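Local coordinates for protein polyphosphate kinase (PDB 2O8R) that probably catalyses the reversible transfer of the terminal phosphate of ATP to a growing polyphosphate chain, with magnesium as cofactor, at residues R526-V531 with L555-E560; S388-A393 with K398-F403. The protein carries 3 engineered substitutions. All blocks are in the same frame, centred on the assembly; numbering follows the deposited sequence.

Contact 1 of 2, residues R526-V531 with L555-E560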
loop_
_atom_site.group_PDB
_atom_site.type_symbol
_atom_site.label_atom_id
_atom_site.label_comp_id
_atom_site.label_asym_id
_atom_site.label_seq_id
_atom_site.Cartn_x
_atom_site.Cartn_y
_atom_site.Cartn_z
ATOM N N ARG A 526 -5.629 -27.605 41.258
ATOM C CA ARG A 526 -4.964 -27.194 42.488
ATOM C C ARG A 526 -5.807 -26.232 43.318
ATOM O O ARG A 526 -5.783 -26.292 44.553
ATOM C CB ARG A 526 -3.604 -26.584 42.189
ATOM C CG ARG A 526 -2.894 -26.073 43.425
ATOM C CD ARG A 526 -1.444 -25.848 43.164
ATOM N NE ARG A 526 -1.246 -24.749 42.233
ATOM C CZ ARG A 526 -0.071 -24.194 41.978
ATOM N NH1 ARG A 526 1.017 -24.629 42.601
ATOM N NH2 ARG A 526 0.011 -23.199 41.108
ATOM N N GLU A 527 -6.559 -25.366 42.640
ATOM C CA GLU A 527 -7.464 -24.438 43.321
ATOM C C GLU A 527 -8.625 -25.202 43.918
ATOM O O GLU A 527 -9.068 -24.875 45.018
ATOM C CB GLU A 527 -7.996 -23.344 42.384
ATOM C CG GLU A 527 -6.941 -22.501 41.709
ATOM C CD GLU A 527 -6.223 -21.562 42.658
ATOM O OE1 GLU A 527 -6.908 -20.931 43.500
ATOM O OE2 GLU A 527 -4.972 -21.456 42.547
ATOM N N ILE A 528 -9.115 -26.216 43.199
ATOM C CA ILE A 528 -10.216 -27.034 43.721
ATOM C C ILE A 528 -9.805 -27.715 45.021
ATOM O O ILE A 528 -10.523 -27.635 46.017
ATOM C CB ILE A 528 -10.703 -28.106 42.724
ATOM C CG1 ILE A 528 -11.281 -27.460 41.465
ATOM C CG2 ILE A 528 -11.741 -29.019 43.389
ATOM C CD1 ILE A 528 -11.677 -28.466 40.423
ATOM N N GLU A 529 -8.636 -28.353 44.996
ATOM C CA GLU A 529 -8.059 -29.021 46.161
ATOM C C GLU A 529 -7.967 -28.087 47.350
ATOM O O GLU A 529 -8.453 -28.400 48.432
ATOM C CB GLU A 529 -6.660 -29.537 45.837
ATOM C CG GLU A 529 -6.618 -30.535 44.698
ATOM C CD GLU A 529 -5.277 -30.544 43.989
ATOM O OE1 GLU A 529 -4.235 -30.526 44.680
ATOM O OE2 GLU A 529 -5.264 -30.568 42.740
ATOM N N ASN A 530 -7.356 -26.930 47.129
ATOM C CA ASN A 530 -7.130 -25.955 48.181
ATOM C C ASN A 530 -8.398 -25.579 48.932
ATOM O O ASN A 530 -8.360 -25.339 50.140
ATOM C CB ASN A 530 -6.465 -24.697 47.603
ATOM C CG ASN A 530 -5.020 -24.933 47.157
ATOM O OD1 ASN A 530 -4.367 -24.017 46.662
ATOM N ND2 ASN A 530 -4.520 -26.158 47.324
ATOM N N VAL A 531 -9.518 -25.526 48.214
ATOM C CA VAL A 531 -10.817 -25.233 48.821
ATOM C C VAL A 531 -11.273 -26.395 49.714
ATOM O O VAL A 531 -11.893 -26.190 50.762
ATOM C CB VAL A 531 -11.886 -24.920 47.754
ATOM C CG1 VAL A 531 -13.276 -24.746 48.391
ATOM C CG2 VAL A 531 -11.504 -23.679 46.995
ATOM N N LEU A 555 -14.212 -25.220 34.590
ATOM C CA LEU A 555 -14.482 -23.976 35.283
ATOM C C LEU A 555 -15.764 -24.097 36.083
ATOM O O LEU A 555 -15.807 -23.703 37.252
ATOM C CB LEU A 555 -14.562 -22.813 34.299
ATOM C CG LEU A 555 -13.272 -22.480 33.555
ATOM C CD1 LEU A 555 -13.552 -21.472 32.447
ATOM C CD2 LEU A 555 -12.188 -21.975 34.506
ATOM N N TYR A 556 -16.791 -24.658 35.447
ATOM C CA TYR A 556 -18.067 -24.944 36.098
ATOM C C TYR A 556 -17.873 -25.833 37.326
ATOM O O TYR A 556 -18.460 -25.583 38.387
ATOM C CB TYR A 556 -19.004 -25.661 35.141
ATOM C CG TYR A 556 -19.690 -24.790 34.115
ATOM C CD1 TYR A 556 -20.231 -23.555 34.462
ATOM C CD2 TYR A 556 -19.836 -25.224 32.794
ATOM C CE1 TYR A 556 -20.882 -22.767 33.516
ATOM C CE2 TYR A 556 -20.497 -24.453 31.855
ATOM C CZ TYR A 556 -21.008 -23.229 32.219
ATOM O OH TYR A 556 -21.643 -22.473 31.280
ATOM N N ARG A 557 -17.049 -26.869 37.175
ATOM C CA ARG A 557 -16.725 -27.734 38.299
ATOM C C ARG A 557 -15.948 -27.000 39.391
ATOM O O ARG A 557 -16.146 -27.272 40.576
ATOM C CB ARG A 557 -15.955 -28.969 37.850
ATOM C CG ARG A 557 -16.763 -29.987 37.053
ATOM C CD ARG A 557 -15.856 -31.089 36.507
ATOM N NE ARG A 557 -14.711 -31.296 37.395
ATOM C CZ ARG A 557 -13.429 -31.192 37.037
ATOM N NH1 ARG A 557 -13.087 -30.911 35.781
ATOM N NH2 ARG A 557 -12.486 -31.387 37.949
ATOM N N ALA A 558 -15.078 -26.073 39.002
ATOM C CA ALA A 558 -14.346 -25.277 39.983
ATOM C C ALA A 558 -15.319 -24.401 40.754
ATOM O O ALA A 558 -15.243 -24.312 41.973
ATOM C CB ALA A 558 -13.276 -24.442 39.314
ATOM N N SER A 559 -16.257 -23.785 40.041
ATOM C CA SER A 559 -17.297 -22.971 40.668
ATOM C C SER A 559 -18.097 -23.799 41.672
ATOM O O SER A 559 -18.168 -23.453 42.859
ATOM C CB SER A 559 -18.230 -22.391 39.605
ATOM O OG SER A 559 -19.228 -21.572 40.187
ATOM N N GLU A 560 -18.673 -24.898 41.180
ATOM C CA GLU A 560 -19.380 -25.883 42.001
ATOM C C GLU A 560 -18.595 -26.260 43.253
ATOM O O GLU A 560 -19.171 -26.387 44.330
ATOM C CB GLU A 560 -19.661 -27.146 41.178
ATOM C CG GLU A 560 -20.836 -27.027 40.209
ATOM C CD GLU A 560 -20.918 -28.171 39.220
ATOM O OE1 GLU A 560 -19.896 -28.863 39.017
ATOM O OE2 GLU A 560 -22.007 -28.383 38.636
#

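Contact 2 of 2, residues S388-A393 with K398-F403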
loop_
_atom_site.group_PDB
_atom_site.type_symbol
_atom_site.label_atom_id
_atom_site.label_comp_id
_atom_site.label_asym_id
_atom_site.label_seq_id
_atom_site.Cartn_x
_atom_site.Cartn_y
_atom_site.Cartn_z
ATOM N N SER A 388 13.601 -4.536 8.795
ATOM C CA SER A 388 14.814 -3.795 8.536
ATOM C C SER A 388 15.916 -4.129 9.531
ATOM O O SER A 388 17.054 -4.402 9.130
ATOM C CB SER A 388 14.519 -2.309 8.535
ATOM O OG SER A 388 14.017 -1.918 7.267
ATOM N N ALA A 389 15.577 -4.130 10.817
ATOM C CA ALA A 389 16.547 -4.492 11.847
ATOM C C ALA A 389 17.046 -5.910 11.606
ATOM O O ALA A 389 18.231 -6.179 11.741
ATOM C CB ALA A 389 15.954 -4.354 13.239
ATOM N N LEU A 390 16.135 -6.802 11.227
ATOM C CA LEU A 390 16.492 -8.191 10.954
ATOM C C LEU A 390 17.390 -8.320 9.728
ATOM O O LEU A 390 18.338 -9.092 9.739
ATOM C CB LEU A 390 15.240 -9.048 10.769
ATOM C CG LEU A 390 14.381 -9.293 12.010
ATOM C CD1 LEU A 390 13.094 -9.906 11.568
ATOM C CD2 LEU A 390 15.068 -10.180 13.048
ATOM N N GLU A 391 17.083 -7.567 8.674
ATOM C CA GLU A 391 17.910 -7.560 7.470
ATOM C C GLU A 391 19.346 -7.142 7.793
ATOM O O GLU A 391 20.295 -7.829 7.408
ATOM C CB GLU A 391 17.312 -6.655 6.389
ATOM C CG GLU A 391 16.167 -7.295 5.608
ATOM C CD GLU A 391 15.854 -6.593 4.292
ATOM O OE1 GLU A 391 16.693 -5.796 3.815
ATOM O OE2 GLU A 391 14.767 -6.846 3.726
ATOM N N ALA A 392 19.490 -6.036 8.523
ATOM C CA ALA A 392 20.788 -5.588 9.028
ATOM C C ALA A 392 21.558 -6.713 9.724
ATOM O O ALA A 392 22.757 -6.896 9.493
ATOM C CB ALA A 392 20.607 -4.401 9.989
ATOM N N ALA A 393 20.857 -7.465 10.569
ATOM C CA ALA A 393 21.476 -8.518 11.351
ATOM C C ALA A 393 21.955 -9.647 10.458
ATOM O O ALA A 393 23.061 -10.156 10.640
ATOM C CB ALA A 393 20.510 -9.037 12.386
ATOM N N LYS A 398 24.799 -12.761 11.135
ATOM C CA LYS A 398 24.127 -13.483 12.215
ATOM C C LYS A 398 22.999 -14.334 11.663
ATOM O O LYS A 398 22.300 -13.916 10.740
ATOM C CB LYS A 398 23.571 -12.500 13.249
ATOM C CG LYS A 398 24.402 -11.241 13.402
ATOM C CD LYS A 398 24.175 -10.572 14.731
ATOM C CE LYS A 398 25.469 -9.966 15.239
ATOM N NZ LYS A 398 26.108 -9.066 14.243
ATOM N N LYS A 399 22.824 -15.522 12.237
ATOM C CA LYS A 399 21.743 -16.424 11.848
ATOM C C LYS A 399 20.352 -15.838 12.125
ATOM O O LYS A 399 20.007 -15.584 13.270
ATOM C CB LYS A 399 21.899 -17.751 12.575
ATOM C CG LYS A 399 23.081 -18.580 12.119
ATOM C CD LYS A 399 22.924 -20.018 12.573
ATOM C CE LYS A 399 24.071 -20.880 12.086
ATOM N NZ LYS A 399 23.873 -22.296 12.500
ATOM N N VAL A 400 19.557 -15.616 11.077
ATOM C CA VAL A 400 18.229 -15.004 11.249
ATOM C C VAL A 400 17.093 -15.872 10.695
ATOM O O VAL A 400 17.005 -16.093 9.487
ATOM C CB VAL A 400 18.160 -13.588 10.629
ATOM C CG1 VAL A 400 16.780 -12.981 10.843
ATOM C CG2 VAL A 400 19.225 -12.677 11.220
ATOM N N SER A 401 16.222 -16.361 11.577
ATOM C CA SER A 401 15.074 -17.169 11.145
ATOM C C SER A 401 13.749 -16.488 11.461
ATOM O O SER A 401 13.587 -15.920 12.540
ATOM C CB SER A 401 15.083 -18.531 11.827
ATOM O OG SER A 401 16.366 -18.807 12.350
ATOM N N VAL A 402 12.806 -16.544 10.521
ATOM C CA VAL A 402 11.449 -16.035 10.761
ATOM C C VAL A 402 10.411 -17.122 10.492
ATOM O O VAL A 402 10.287 -17.602 9.362
ATOM C CB VAL A 402 11.118 -14.819 9.887
ATOM C CG1 VAL A 402 9.712 -14.321 10.166
ATOM C CG2 VAL A 402 12.117 -13.706 10.098
ATOM N N PHE A 403 9.674 -17.500 11.538
ATOM C CA PHE A 403 8.638 -18.527 11.447
ATOM C C PHE A 403 7.314 -17.869 11.274
ATOM O O PHE A 403 6.860 -17.157 12.170
ATOM C CB PHE A 403 8.621 -19.411 12.694
ATOM C CG PHE A 403 9.827 -20.279 12.812
ATOM C CD1 PHE A 403 9.801 -21.581 12.355
ATOM C CD2 PHE A 403 11.009 -19.776 13.336
ATOM C CE1 PHE A 403 10.935 -22.376 12.434
ATOM C CE2 PHE A 403 12.137 -20.562 13.414
ATOM C CZ PHE A 403 12.101 -21.865 12.964
#

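Contact 1 of 2, residues R526-V531 with L555-E560
The NH2 atom of R557 has two kinds of company: it forms a salt bridge with the carboxylate of E525, and the CD1 methyl of I528 lies 3.9 Å from this same NH2. E525 sits one residue before 526-531 on helix 516-532, so the arginine, reaching across from helix 549-560, is tethered by its salt bridge while the I528 methyl lies beside it. Its chain bends at chi3 (30°) on the way, and the two side chains cross at about a right angle, with the methyl meeting the guanidinium obliquely. Deeper in, I528 rests on A558. CG1 of I528, placed beside the backbone N by chi1 of -63°, is the branch that packs, 4.0 Å from A558 CA and 4.2 Å from A558 CB. The small side chain of A558 is consistent with the close approach here, the CA atoms of I528 and A558 being 5.8 Å apart. Both helices lean on strand 538-543 through M539, which E527, L555 and A558 all touch; E527 also fixes its carboxylate on the backbone N atoms of Y538 and N605. The contact joins neighbouring helices of the second C-terminal domain, a member of the phospholipase D clan, away from the annotated sites. Across 526-531 and 555-560 the contact is a methyl on a guanidinium and an aliphatic patch, while the charge pairing of R557 with E525 probably adds a polar clamp at its margin.

Contact 2 of 2, residues S388-A393 with K398-F403
With chi1 at -69°, L390 sets its CG beside its own backbone N and holds its two methyls out over the strand, while V400, whose CG1 is anti to the backbone N (chi1 -179°), presents both of its methyls to the helix. The pieces then fit branch to branch. L390 CD2 meets V400 CG1 at 4.0 Å, L390 CD1 meets V402 CG2 at 4.2 Å, and V400 CG2 packs on A393 CB at 4.0 Å, so V400 spans L390 and A393, about one helical turn apart. At the end where the chain turns back, the backbone closes the join: K398 N donates to A393 O over 3.2 Å, with an N-H...O angle of 149° and the donor tilted out of the carbonyl plane. K398 sends its amine to the carbonyl O of A365. These are helix and strand of the beta-alpha-beta unit 370-377, 385-395, 399-404, and the parallel strand 370-377 adds L375 and I373 to the same apolar layer. Elsewhere on the helix, S388 and A392 pack on M362 and I366 of the second subunit. V402 lies about 9 Å, side chain to side chain, from R379, predicted to take part in magnesium binding. The chemistry is that of a mostly aliphatic helix-on-sheet interface: one backbone bond links the helix to the start of the strand, and methyl packing probably contributes to how the helix sits.

Both contacts are largely buried, and each belongs to a different C-terminal domain of phospholipase D type; their centres are 46 Å apart and they share no helix or strand. Contact 2 presses a helix onto its own sheet inside a beta-alpha-beta unit, whereas contact 1 sets two helices side by side above strand 538-543. The difference in chemistry follows: 388-393 with 398-403 is methyl-on-methyl packing plus a backbone bond at the turn, while 526-531 with 555-560 has a smaller apolar patch with an arginine at its partly exposed edge. Contact 2 also adjoins the subunit interface, but the other chain does not touch the segments of contact 1.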